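Dye type peroxidase A (Streptomyces lividans 1326, PDB 6GZW) probably uses its bound haem to catalyse the peroxide-dependent oxidation of dyes and related compounds, as a dye-decolourising peroxidase. Local coordinates at residues Pro20-Pro25 and Arg197-Pro202; Asp107-Phe112 and Ser355-Val360; Gly295-Val300 and Val334-Lys339. All coordinates share one frame; numbering follows the deposited sequence.

Contact 1 of 3, residues Pro20-Pro25 and Arg197-Pro202; sequences PGITTP and RRIFVP
The ring of Phe200 meets Ile22 and Thr23 at its edge, near the ring plane, while one of its faces is taken by the residue just before it: Ile199 CG2 stands 4.1 Å above the plane, over the ring centre. Outside the two segments, His18 stacks on the same phenylalanine. At the edge the nearest approach is from Ile22, whose CD1 lies 4.0 Å from Phe200 CE1. The torsions explain this reach: CG1 sits beside the backbone N (chi1 -56°), and the extended second torsion carries CD1 outward to the ring. The other branch of Ile22, CG2, comes to 4.2 Å from Phe200 CZ and also approaches Ile199, with Ile22 CG2 4.3 Å from Ile199 CG2. A beta-branched isoleucine suits the place because its two arms can serve two neighbours at once. Thr23 adds its methyl, CG2, at 4.4 Å from Phe200 CZ, with its hydroxyl turned farther from the ring.

Behind these side chains the loop is folded tightly. The N-H of Gly21 donates to Thr24 OG1 over 2.9 Å, and the backbone angles of Gly21 would press a side chain against the preceding carbonyl, so a residue without one fits the turn. The carbonyls of Thr24 and Pro25 are both held by Arg302, while that of Ile199 takes a hydrogen bond from Ser219 OG.

Phe200 is the first residue to leave helical geometry after helix 195-199, so the contact joins the end of that helix, in the C-terminal family region, to the loop preceding strand 29-37 in the N-terminal one. With methyls and a ring edge as its partners, it relies on shape and on the exclusion of water; the hydrogen bonds lie within the loop or run to Arg302 and Ser219, outside the apolar patch.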
loop_
_atom_site.group_PDB
_atom_site.type_symbol
_atom_site.label_atom_id
_atom_site.label_comp_id
_atom_site.label_asym_id
_atom_site.label_seq_id
_atom_site.Cartn_x
_atom_site.Cartn_y
_atom_site.Cartn_z
ATOM N N PRO A 20 -2.121 0.285 22.313
ATOM C CA PRO A 20 -1.259 0.860 21.275
ATOM C C PRO A 20 -2.083 1.362 20.067
ATOM O O PRO A 20 -3.258 1.029 19.917
ATOM C CB PRO A 20 -0.377 -0.333 20.874
ATOM C CG PRO A 20 -1.289 -1.481 21.021
ATOM C CD PRO A 20 -2.102 -1.199 22.258
ATOM N N GLY A 21 -1.488 2.224 19.254
ATOM C CA GLY A 21 -2.157 2.771 18.077
ATOM C C GLY A 21 -2.930 4.070 18.277
ATOM O O GLY A 21 -3.741 4.432 17.428
ATOM N N ILE A 22 -2.710 4.739 19.415
ATOM C CA ILE A 22 -3.357 5.989 19.732
ATOM C C ILE A 22 -2.299 7.073 19.779
ATOM O O ILE A 22 -2.377 8.056 19.018
ATOM C CB ILE A 22 -4.168 5.900 21.041
ATOM C CG1 ILE A 22 -5.184 4.757 20.959
ATOM C CG2 ILE A 22 -4.915 7.209 21.312
ATOM C CD1 ILE A 22 -5.932 4.487 22.248
ATOM N N THR A 23 -1.327 6.920 20.677
ATOM C CA THR A 23 -0.183 7.852 20.795
ATOM C C THR A 23 1.055 7.377 20.070
ATOM O O THR A 23 2.004 8.122 19.920
ATOM C CB THR A 23 0.219 8.075 22.285
ATOM O OG1 THR A 23 0.537 6.830 22.924
ATOM C CG2 THR A 23 -0.887 8.766 23.006
ATOM N N THR A 24 1.043 6.112 19.623
ATOM C CA THR A 24 2.098 5.554 18.821
ATOM C C THR A 24 2.397 6.442 17.609
ATOM O O THR A 24 1.458 6.967 17.013
ATOM C CB THR A 24 1.645 4.195 18.265
ATOM O OG1 THR A 24 1.118 3.423 19.328
ATOM C CG2 THR A 24 2.791 3.452 17.605
ATOM N N PRO A 25 3.680 6.566 17.231
ATOM C CA PRO A 25 3.994 7.302 16.026
ATOM C C PRO A 25 3.297 6.726 14.818
ATOM O O PRO A 25 2.941 5.538 14.784
ATOM C CB PRO A 25 5.492 7.123 15.880
ATOM C CG PRO A 25 5.978 6.938 17.268
ATOM C CD PRO A 25 4.912 6.083 17.880
ATOM N N ARG A 197 -6.859 14.507 29.832
ATOM C CA ARG A 197 -8.250 14.910 29.867
ATOM C C ARG A 197 -8.887 14.921 28.463
ATOM O O ARG A 197 -10.055 14.527 28.309
ATOM C CB ARG A 197 -8.458 16.289 30.549
ATOM C CG ARG A 197 -9.931 16.702 30.589
ATOM C CD ARG A 197 -10.265 17.905 31.459
ATOM N NE ARG A 197 -9.598 19.136 31.031
ATOM C CZ ARG A 197 -8.443 19.611 31.510
ATOM N NH1 ARG A 197 -7.739 18.971 32.444
ATOM N NH2 ARG A 197 -7.972 20.755 31.033
ATOM N N ARG A 198 -8.139 15.385 27.463
ATOM C CA ARG A 198 -8.712 15.540 26.113
ATOM C C ARG A 198 -8.975 14.197 25.425
ATOM O O ARG A 198 -9.966 14.054 24.717
ATOM C CB ARG A 198 -7.801 16.378 25.237
ATOM C CG ARG A 198 -7.853 17.866 25.512
ATOM C CD ARG A 198 -6.667 18.567 24.906
ATOM N NE ARG A 198 -6.974 19.976 24.655
ATOM C CZ ARG A 198 -6.239 20.785 23.901
ATOM N NH1 ARG A 198 -5.109 20.391 23.350
ATOM N NH2 ARG A 198 -6.653 22.022 23.696
ATOM N N ILE A 199 -8.097 13.235 25.677
ATOM C CA ILE A 199 -7.976 12.051 24.845
ATOM C C ILE A 199 -8.470 10.765 25.525
ATOM O O ILE A 199 -9.001 9.908 24.835
ATOM C CB ILE A 199 -6.514 11.917 24.378
ATOM C CG1 ILE A 199 -6.032 13.207 23.666
ATOM C CG2 ILE A 199 -6.312 10.704 23.458
ATOM C CD1 ILE A 199 -6.978 13.730 22.614
ATOM N N PHE A 200 -8.338 10.632 26.850
ATOM C CA PHE A 200 -8.660 9.356 27.514
ATOM C C PHE A 200 -9.752 9.464 28.563
ATOM O O PHE A 200 -9.846 10.466 29.299
ATOM C CB PHE A 200 -7.415 8.774 28.171
ATOM C CG PHE A 200 -6.349 8.347 27.196
ATOM C CD1 PHE A 200 -6.556 7.273 26.336
ATOM C CD2 PHE A 200 -5.107 8.979 27.173
ATOM C CE1 PHE A 200 -5.561 6.875 25.438
ATOM C CE2 PHE A 200 -4.120 8.593 26.282
ATOM C CZ PHE A 200 -4.337 7.528 25.420
ATOM N N VAL A 201 -10.567 8.415 28.630
ATOM C CA VAL A 201 -11.559 8.256 29.677
ATOM C C VAL A 201 -10.747 8.065 30.963
ATOM O O VAL A 201 -9.748 7.350 30.951
ATOM C CB VAL A 201 -12.475 7.029 29.410
ATOM C CG1 VAL A 201 -13.447 6.768 30.569
ATOM C CG2 VAL A 201 -13.305 7.221 28.151
ATOM N N PRO A 202 -11.128 8.748 32.068
ATOM C CA PRO A 202 -10.333 8.656 33.304
ATOM C C PRO A 202 -10.310 7.258 33.965
ATOM O O PRO A 202 -11.155 6.414 33.646
ATOM C CB PRO A 202 -10.989 9.691 34.247
ATOM C CG PRO A 202 -12.251 10.113 33.616
ATOM C CD PRO A 202 -12.235 9.713 32.170
#

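Contact 2 of 3, residues Asp107-Phe112 and Ser355-Val360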
loop_
_atom_site.group_PDB
_atom_site.type_symbol
_atom_site.label_atom_id
_atom_site.label_comp_id
_atom_site.label_asym_id
_atom_site.label_seq_id
_atom_site.Cartn_x
_atom_site.Cartn_y
_atom_site.Cartn_z
ATOM N N ASP A 107 -23.455 7.141 21.002
ATOM C CA ASP A 107 -24.662 7.588 20.319
ATOM C C ASP A 107 -24.313 8.016 18.882
ATOM O O ASP A 107 -23.228 8.572 18.663
ATOM C CB ASP A 107 -25.336 8.768 21.030
ATOM C CG ASP A 107 -26.047 8.375 22.318
ATOM O OD1 ASP A 107 -26.176 7.174 22.630
ATOM O OD2 ASP A 107 -26.464 9.321 23.023
ATOM N N PRO A 108 -25.201 7.728 17.920
ATOM C CA PRO A 108 -24.833 7.951 16.507
ATOM C C PRO A 108 -24.373 9.375 16.215
ATOM O O PRO A 108 -24.922 10.332 16.756
ATOM C CB PRO A 108 -26.120 7.636 15.735
ATOM C CG PRO A 108 -27.195 7.469 16.768
ATOM C CD PRO A 108 -26.509 7.073 18.033
ATOM N N LEU A 109 -23.384 9.510 15.333
ATOM C CA LEU A 109 -22.913 10.819 14.910
ATOM C C LEU A 109 -24.044 11.541 14.194
ATOM O O LEU A 109 -24.939 10.883 13.656
ATOM C CB LEU A 109 -21.696 10.683 13.969
ATOM C CG LEU A 109 -20.443 10.003 14.547
ATOM C CD1 LEU A 109 -19.417 9.601 13.473
ATOM C CD2 LEU A 109 -19.785 10.872 15.588
ATOM N N PRO A 110 -24.015 12.894 14.173
ATOM C CA PRO A 110 -24.992 13.615 13.349
ATOM C C PRO A 110 -24.972 13.189 11.882
ATOM O O PRO A 110 -23.943 12.733 11.370
ATOM C CB PRO A 110 -24.547 15.075 13.471
ATOM C CG PRO A 110 -23.809 15.139 14.771
ATOM C CD PRO A 110 -23.128 13.812 14.915
ATOM N N ASP A 111 -26.107 13.316 11.211
ATOM C CA ASP A 111 -26.137 13.221 9.774
ATOM C C ASP A 111 -25.771 14.600 9.267
ATOM O O ASP A 111 -26.621 15.474 9.178
ATOM C CB ASP A 111 -27.510 12.744 9.271
ATOM C CG ASP A 111 -27.835 11.329 9.741
ATOM O OD1 ASP A 111 -27.195 10.359 9.272
ATOM O OD2 ASP A 111 -28.718 11.176 10.614
ATOM N N PHE A 112 -24.485 14.821 8.989
ATOM C CA PHE A 112 -24.011 16.127 8.518
ATOM C C PHE A 112 -24.499 16.377 7.111
ATOM O O PHE A 112 -24.579 15.439 6.313
ATOM C CB PHE A 112 -22.483 16.212 8.560
ATOM C CG PHE A 112 -21.905 15.976 9.916
ATOM C CD1 PHE A 112 -21.852 17.003 10.851
ATOM C CD2 PHE A 112 -21.439 14.714 10.285
ATOM C CE1 PHE A 112 -21.311 16.777 12.115
ATOM C CE2 PHE A 112 -20.888 14.496 11.535
ATOM C CZ PHE A 112 -20.846 15.534 12.462
ATOM N N SER A 355 -17.882 6.152 7.560
ATOM C CA SER A 355 -17.733 6.636 8.921
ATOM C C SER A 355 -17.812 5.489 9.910
ATOM O O SER A 355 -18.481 4.521 9.662
ATOM C CB SER A 355 -18.860 7.595 9.246
ATOM O OG SER A 355 -18.711 8.106 10.562
ATOM N N GLY A 356 -17.160 5.634 11.046
ATOM C CA GLY A 356 -17.304 4.646 12.139
ATOM C C GLY A 356 -16.986 5.365 13.436
ATOM O O GLY A 356 -16.157 6.260 13.457
ATOM N N LEU A 357 -17.704 5.002 14.492
ATOM C CA LEU A 357 -17.476 5.504 15.835
ATOM C C LEU A 357 -17.332 4.302 16.754
ATOM O O LEU A 357 -18.273 3.504 16.850
ATOM C CB LEU A 357 -18.644 6.390 16.290
ATOM C CG LEU A 357 -18.793 6.717 17.769
ATOM C CD1 LEU A 357 -17.567 7.410 18.311
ATOM C CD2 LEU A 357 -20.045 7.555 17.992
ATOM N N PHE A 358 -16.146 4.112 17.358
ATOM C CA PHE A 358 -15.895 2.923 18.186
ATOM C C PHE A 358 -15.352 3.262 19.573
ATOM O O PHE A 358 -14.606 4.241 19.737
ATOM C CB PHE A 358 -14.978 1.939 17.451
ATOM C CG PHE A 358 -15.428 1.622 16.042
ATOM C CD1 PHE A 358 -16.473 0.737 15.794
ATOM C CD2 PHE A 358 -14.815 2.236 14.958
ATOM C CE1 PHE A 358 -16.879 0.463 14.503
ATOM C CE2 PHE A 358 -15.223 1.961 13.655
ATOM C CZ PHE A 358 -16.254 1.071 13.414
ATOM N N ALA A 359 -15.756 2.447 20.555
ATOM C CA ALA A 359 -15.259 2.532 21.919
ATOM C C ALA A 359 -14.041 1.638 22.062
ATOM O O ALA A 359 -14.160 0.400 21.999
ATOM C CB ALA A 359 -16.332 2.093 22.902
ATOM N N VAL A 360 -12.887 2.234 22.299
ATOM C CA VAL A 360 -11.621 1.526 22.331
ATOM C C VAL A 360 -11.186 1.510 23.802
ATOM O O VAL A 360 -10.714 2.528 24.326
ATOM C CB VAL A 360 -10.611 2.236 21.411
ATOM C CG1 VAL A 360 -9.200 1.715 21.569
ATOM C CG2 VAL A 360 -11.053 2.114 19.946
#
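Leu109 reaches across to Ser355 and Leu357, its CB directed toward strand 350-360. With CG set beside the backbone N (chi1 -61°), the fork at CG sends its two methyls to different neighbours. CD1 lies 3.3 Å from Ser355 OG, a contact of a methyl with a hydroxyl oxygen whose hydrogen-bonding partner is Arg224. CD2 packs 4.1 Å from Leu357 CD2, and it also touches Val334 of helix 333-343. A leucine suits the place because its branched tip can fill the angle between strand and helix.

Leu357 answers from the strand. Its CG is anti to the backbone N (chi1 164°), and its CD2 also rests 3.4 Å from the carbonyl oxygen of Asp107, so one methyl touches both the loop backbone and the leucine two residues on. The loop is extended, with Pro108 and Pro110 on either side of Leu109 restricting the backbone that presents it. On the strand, Gly356 is explained from within: a CB there would lie only 2.5 Å from Phe358 CE2.

The contact thus lays a proline-rich loop of the N-terminal family region against a strand of the C-terminal one. Its chemistry is mainly apolar, and the one polar side-chain atom it meets, Ser355 OG, keeps its bond to Arg224 while a methyl shields it.

Contact 3 of 3, residues Gly295-Val300 and Val334-Lys339; sequences GGAAMV and VPVQRK. With HEM (protoporphyrin IX containing Fe), chain C.
The backbones approach most closely where the CA atoms of Ala297 and Val336 lie 7.1 Å apart, as the loop leading into strand 300-310 passes beside helix 333-343. So short a separation suits a small residue, and Ala297 offers just its CB, which lies 3.9 Å from Pro335 CG and also touches a Val336 methyl. Gly295 and Gly296 precede it with positive phi angles, a geometry that glycine adopts easily.

Met299 and Val336 meet tip to tip, with Met299 CE 3.8 Å from Val336 CG2. The methionine places CG between its backbone N and carbonyl carbon (chi1 69°), and a bend at the third torsion turns CE to the valine while SD stays 3.9 Å from the haem vinyl atom CAC. Val336 divides its branches: CG2 faces the loop, and CG1 lies 3.8 Å from the same CAC. Gln337, one residue on, brings its OE1 to 3.6 Å from the haem methyl CMC. Water 1 binds the haem iron at 2.0 Å, and Arg186, Gly184 and Arg301 hydrogen-bond the cofactor elsewhere. Trimming Val336 to an alanine removes both methyls, and is likely to leave Met299 CE without its facing CG2 and to open a gap beside CAC.

Met299, Val336 and Gln337 all belong to the haem pocket, so this packing forms part of its wall. Met299 SD and Val336 CG1 give the vinyl at CAC apolar neighbours, fitted by shape rather than by directional bonds, while Gln337 brings an amide oxygen close to the adjoining methyl and the vinyl tip.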
loop_
_atom_site.group_PDB
_atom_site.type_symbol
_atom_site.label_atom_id
_atom_site.label_comp_id
_atom_site.label_asym_id
_atom_site.label_seq_id
_atom_site.Cartn_x
_atom_site.Cartn_y
_atom_site.Cartn_z
ATOM N N GLY A 295 -14.626 26.087 21.821
ATOM C CA GLY A 295 -14.858 25.923 23.248
ATOM C C GLY A 295 -14.058 24.797 23.877
ATOM O O GLY A 295 -14.533 24.142 24.788
ATOM N N GLY A 296 -12.833 24.568 23.391
ATOM C CA GLY A 296 -11.942 23.586 23.974
ATOM C C GLY A 296 -12.032 22.190 23.335
ATOM O O GLY A 296 -11.270 21.318 23.718
ATOM N N ALA A 297 -12.936 21.987 22.374
ATOM C CA ALA A 297 -13.020 20.696 21.656
ATOM C C ALA A 297 -11.684 20.341 20.981
ATOM O O ALA A 297 -11.037 21.206 20.366
ATOM C CB ALA A 297 -14.135 20.733 20.651
ATOM N N ALA A 298 -11.252 19.090 21.150
ATOM C CA ALA A 298 -9.914 18.688 20.746
ATOM C C ALA A 298 -9.898 17.209 20.478
ATOM O O ALA A 298 -10.774 16.475 20.930
ATOM C CB ALA A 298 -8.893 19.022 21.831
ATOM N N MET A 299 -8.904 16.796 19.700
ATOM C CA MET A 299 -8.754 15.387 19.348
ATOM C C MET A 299 -7.316 15.133 18.944
ATOM O O MET A 299 -6.645 16.023 18.470
ATOM C CB MET A 299 -9.713 15.031 18.199
ATOM C CG MET A 299 -9.348 15.667 16.851
ATOM S SD MET A 299 -10.748 15.916 15.762
ATOM C CE MET A 299 -11.438 17.323 16.620
ATOM N N VAL A 300 -6.866 13.888 19.104
ATOM C CA VAL A 300 -5.636 13.409 18.461
ATOM C C VAL A 300 -6.025 12.906 17.075
ATOM O O VAL A 300 -7.072 12.287 16.901
ATOM C CB VAL A 300 -4.925 12.338 19.302
ATOM C CG1 VAL A 300 -3.994 11.454 18.470
ATOM C CG2 VAL A 300 -4.134 13.005 20.430
ATOM N N VAL A 334 -17.294 15.823 16.947
ATOM C CA VAL A 334 -18.657 16.211 16.600
ATOM C C VAL A 334 -18.824 17.741 16.447
ATOM O O VAL A 334 -19.233 18.196 15.391
ATOM C CB VAL A 334 -19.694 15.575 17.540
ATOM C CG1 VAL A 334 -21.096 16.126 17.261
ATOM C CG2 VAL A 334 -19.675 14.070 17.340
ATOM N N PRO A 335 -18.489 18.514 17.487
ATOM C CA PRO A 335 -18.648 19.983 17.332
ATOM C C PRO A 335 -17.749 20.618 16.272
ATOM O O PRO A 335 -18.163 21.563 15.610
ATOM C CB PRO A 335 -18.347 20.529 18.734
ATOM C CG PRO A 335 -17.574 19.450 19.419
ATOM C CD PRO A 335 -18.076 18.148 18.847
ATOM N N VAL A 336 -16.559 20.069 16.059
ATOM C CA VAL A 336 -15.660 20.597 15.045
ATOM C C VAL A 336 -16.266 20.291 13.676
ATOM O O VAL A 336 -16.369 21.183 12.838
ATOM C CB VAL A 336 -14.229 20.052 15.194
ATOM C CG1 VAL A 336 -13.354 20.533 14.053
ATOM C CG2 VAL A 336 -13.634 20.466 16.541
ATOM N N GLN A 337 -16.673 19.048 13.432
ATOM C CA GLN A 337 -17.302 18.725 12.148
ATOM C C GLN A 337 -18.595 19.501 11.887
ATOM O O GLN A 337 -18.854 19.881 10.738
ATOM C CB GLN A 337 -17.502 17.197 11.970
ATOM C CG GLN A 337 -17.985 16.742 10.592
ATOM C CD GLN A 337 -17.089 17.181 9.427
ATOM O OE1 GLN A 337 -15.902 17.458 9.610
ATOM N NE2 GLN A 337 -17.656 17.230 8.225
ATOM N N ARG A 338 -19.382 19.783 12.936
ATOM C CA ARG A 338 -20.585 20.629 12.751
ATOM C C ARG A 338 -20.171 21.965 12.168
ATOM O O ARG A 338 -20.828 22.481 11.267
ATOM C CB ARG A 338 -21.306 20.858 14.062
ATOM C CG ARG A 338 -22.151 19.697 14.531
ATOM C CD ARG A 338 -23.022 20.163 15.697
ATOM N NE ARG A 338 -23.860 19.103 16.255
ATOM C CZ ARG A 338 -24.945 18.604 15.669
ATOM N NH1 ARG A 338 -25.339 19.022 14.464
ATOM N NH2 ARG A 338 -25.651 17.657 16.286
ATOM N N LYS A 339 -19.073 22.510 12.693
ATOM C CA LYS A 339 -18.524 23.765 12.195
ATOM C C LYS A 339 -17.932 23.643 10.807
ATOM O O LYS A 339 -18.089 24.550 9.992
ATOM C CB LYS A 339 -17.421 24.257 13.098
ATOM C CG LYS A 339 -16.853 25.599 12.668
ATOM C CD LYS A 339 -16.187 26.292 13.824
ATOM C CE LYS A 339 -17.215 26.826 14.798
ATOM N NZ LYS A 339 -16.505 27.261 16.019
HETATM C CHA HEM C . -5.374 20.675 11.087
HETATM C CHB HEM C . -5.863 18.917 6.603
HETATM C CHC HEM C . -10.062 16.870 7.933
HETATM C CHD HEM C . -9.558 18.622 12.386
HETATM C C1A HEM C . -5.144 20.381 9.767
HETATM C C2A HEM C . -4.039 20.873 9.012
HETATM C C3A HEM C . -4.190 20.376 7.759
HETATM C C4A HEM C . -5.386 19.586 7.733
HETATM C CMA HEM C . -3.275 20.564 6.572
HETATM C CAA HEM C . -2.919 21.784 9.495
HETATM C CBA HEM C . -1.680 21.115 10.070
HETATM C CGA HEM C . -1.970 20.450 11.374
HETATM O O1A HEM C . -1.984 21.078 12.467
HETATM O O2A HEM C . -2.237 19.214 11.393
HETATM C C1B HEM C . -7.057 18.175 6.586
HETATM C C2B HEM C . -7.527 17.436 5.461
HETATM C C3B HEM C . -8.708 16.853 5.796
HETATM C C4B HEM C . -8.955 17.254 7.215
HETATM C CMB HEM C . -6.853 17.365 4.125
HETATM C CAB HEM C . -9.556 15.918 5.027
HETATM C CBB HEM C . -9.110 15.124 4.068
HETATM C C1C HEM C . -10.329 17.200 9.243
HETATM C C2C HEM C . -11.483 16.790 9.960
HETATM C C3C HEM C . -11.346 17.309 11.235
HETATM C C4C HEM C . -10.082 18.001 11.283
HETATM C CMC HEM C . -12.645 15.993 9.452
HETATM C CAC HEM C . -12.274 17.257 12.390
HETATM C CBC HEM C . -13.601 17.065 12.364
HETATM C C1D HEM C . -8.316 19.269 12.352
HETATM C C2D HEM C . -7.768 19.861 13.587
HETATM C C3D HEM C . -6.603 20.440 13.237
HETATM C C4D HEM C . -6.460 20.182 11.775
HETATM C CMD HEM C . -8.373 19.801 14.986
HETATM C CAD HEM C . -5.668 21.191 14.171
HETATM C CBD HEM C . -6.089 22.651 14.365
HETATM C CGD HEM C . -5.186 23.333 15.345
HETATM O O1D HEM C . -4.190 23.998 14.943
HETATM O O2D HEM C . -5.420 23.211 16.565
HETATM N NA HEM C . -6.018 19.676 8.954
HETATM N NB HEM C . -7.948 18.054 7.579
HETATM N NC HEM C . -9.530 17.970 10.021
HETATM N ND HEM C . -7.560 19.558 11.278
HETATM FE FE HEM C . -7.758 18.860 9.484
HETATM O O HOH W 1 -6.857 17.171 9.998
#

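Overall arrangement
From the N terminus, residues 20-25 open contact 1 and residues 107-112 open contact 2 before residues 197-202 close the first, so these two loops cross. Contact 3 opens later at 295-300, closes at 334-339, and is nested inside the loop that contact 2 completes at 355-360. Contacts 1 and 2 both join the N-terminal family region to the C-terminal one; contact 3 lies within the latter and contributes residues to the haem pocket. Contact 3 touches both others, through Ile199 CD1 against Val300 N and Phe112 CZ against Gln337 CG. Helices 195-199 and 333-343 and the loops packed on them are thereby tied together beside the antiparallel sheet to which strand 350-360 belongs.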